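Local coordinates for protein carboxypeptidase Y inhibitor (Saccharomyces cerevisiae, PDB 1WPX) that inhibits the serine carboxypeptidase Y specifically and potently, as a member of the phosphatidylethanolamine-binding protein family, at residues H19-E23 against D24-D28. Sequence-based numbering, arbitrary orientation.
Sequences HGILE and DVIHD
Gly20 and Asp24 close the first bond of a single short turn of helix, Asp24 N lying 2.9 Å from Gly20 O. The next carbonyl, Ile21 O, takes two amides: a straight bond from Ile26 N at 3.0 Å (177° at the hydrogen) and a weak one from Val25 N at 3.4 Å. Leu22 O then receives Asp28 N at 3.0 Å, less straight at 131°. The spacing thus widens from four residues to five and six as the helix unwinds, and His27, with positive phi, turns the chain out of it. Gly20 also has positive phi; it is the C-prime residue of the Schellman motif that ends helix 8-18, a conformation glycine adopts with little strain.

Apolar packing lies on one side. The methyl CD1 of Ile26 meets Ile21 CG2 and Leu22 CD2, each at 4.1 Å. Leu22 and Ile26 run side by side, whereas Ile21 reaches Ile26 with the branch set anti to its backbone N. Branched aliphatic chains suit this face: Ile21 also packs on Val165, Ile26 on Leu167, both of strand 162-170, and Leu22 on Tyr16.

Polar groups hold the margins. Asp24 sends OD1 to a salt bridge with Arg163, which also bonds His19 O. The His27 ring lays one face over Glu23 O, with CD2 at 3.3 Å, while its ND1 bonds weakly to Val25 O. Backbone bonds therefore shape the turn; Ile21, Ile26 and the Asp24 carboxylate fasten it to strand 162-170 of the central sheet, while Leu22 packs back on helix 8-18.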
# COMPACT_ATOMS: atom_id res chain seq x y z
N HIS B 19 -11.79 1.80 -13.74
CA HIS B 19 -12.31 0.51 -14.17
C HIS B 19 -13.71 0.56 -14.78
O HIS B 19 -14.41 -0.45 -14.83
CB HIS B 19 -12.27 -0.46 -12.99
CG HIS B 19 -10.90 -0.63 -12.41
ND1 HIS B 19 -9.95 -1.46 -12.95
CD2 HIS B 19 -10.30 -0.00 -11.37
CE1 HIS B 19 -8.82 -1.35 -12.28
NE2 HIS B 19 -9.00 -0.47 -11.31
N GLY B 20 -14.10 1.74 -15.25
CA GLY B 20 -15.39 1.93 -15.89
C GLY B 20 -16.64 1.46 -15.15
O GLY B 20 -17.65 1.13 -15.78
N ILE B 21 -16.60 1.43 -13.82
CA ILE B 21 -17.74 1.00 -13.04
C ILE B 21 -18.85 2.06 -13.05
O ILE B 21 -20.03 1.73 -12.93
CB ILE B 21 -17.34 0.73 -11.57
CG1 ILE B 21 -16.23 -0.33 -11.52
CG2 ILE B 21 -18.55 0.28 -10.77
CD1 ILE B 21 -16.65 -1.70 -11.97
N LEU B 22 -18.47 3.33 -13.18
CA LEU B 22 -19.44 4.42 -13.20
C LEU B 22 -20.22 4.53 -14.51
O LEU B 22 -21.34 5.04 -14.52
CB LEU B 22 -18.74 5.77 -12.94
CG LEU B 22 -18.06 6.00 -11.60
CD1 LEU B 22 -17.46 7.40 -11.56
CD2 LEU B 22 -19.07 5.84 -10.48
N GLU B 23 -19.64 4.04 -15.60
CA GLU B 23 -20.29 4.12 -16.90
C GLU B 23 -20.89 2.81 -17.37
O GLU B 23 -21.99 2.80 -17.92
CB GLU B 23 -19.30 4.63 -17.95
CG GLU B 23 -17.84 4.45 -17.55
CD GLU B 23 -17.40 5.44 -16.48
OE1 GLU B 23 -16.51 5.10 -15.66
OE2 GLU B 23 -17.96 6.56 -16.46
N ASP B 24 -20.19 1.71 -17.15
CA ASP B 24 -20.70 0.42 -17.58
C ASP B 24 -21.79 -0.13 -16.68
O ASP B 24 -22.70 -0.80 -17.16
CB ASP B 24 -19.57 -0.60 -17.63
CG ASP B 24 -18.42 -0.15 -18.48
OD1 ASP B 24 -17.41 -0.88 -18.54
OD2 ASP B 24 -18.54 0.93 -19.09
N VAL B 25 -21.69 0.15 -15.39
CA VAL B 25 -22.65 -0.39 -14.44
C VAL B 25 -23.58 0.59 -13.74
O VAL B 25 -24.80 0.48 -13.86
CB VAL B 25 -21.92 -1.22 -13.37
CG1 VAL B 25 -22.91 -2.00 -12.55
CG2 VAL B 25 -20.92 -2.15 -14.04
N ILE B 26 -23.00 1.54 -13.01
CA ILE B 26 -23.79 2.52 -12.27
C ILE B 26 -24.47 3.57 -13.15
O ILE B 26 -25.51 4.12 -12.78
CB ILE B 26 -22.90 3.23 -11.22
CG1 ILE B 26 -22.39 2.19 -10.21
CG2 ILE B 26 -23.68 4.32 -10.52
CD1 ILE B 26 -21.39 2.74 -9.21
N HIS B 27 -23.89 3.84 -14.31
CA HIS B 27 -24.44 4.82 -15.24
C HIS B 27 -24.60 6.22 -14.64
O HIS B 27 -25.51 6.97 -15.02
CB HIS B 27 -25.79 4.35 -15.80
CG HIS B 27 -25.69 3.19 -16.74
ND1 HIS B 27 -25.99 1.90 -16.36
CD2 HIS B 27 -25.30 3.13 -18.03
CE1 HIS B 27 -25.79 1.09 -17.39
NE2 HIS B 27 -25.37 1.81 -18.41
N ASP B 28 -23.73 6.58 -13.71
CA ASP B 28 -23.78 7.90 -13.10
C ASP B 28 -22.37 8.31 -12.70
O ASP B 28 -21.84 7.82 -11.70
CB ASP B 28 -24.68 7.89 -11.87
CG ASP B 28 -24.77 9.26 -11.22
OD1 ASP B 28 -25.52 9.40 -10.23
OD2 ASP B 28 -24.09 10.19 -11.70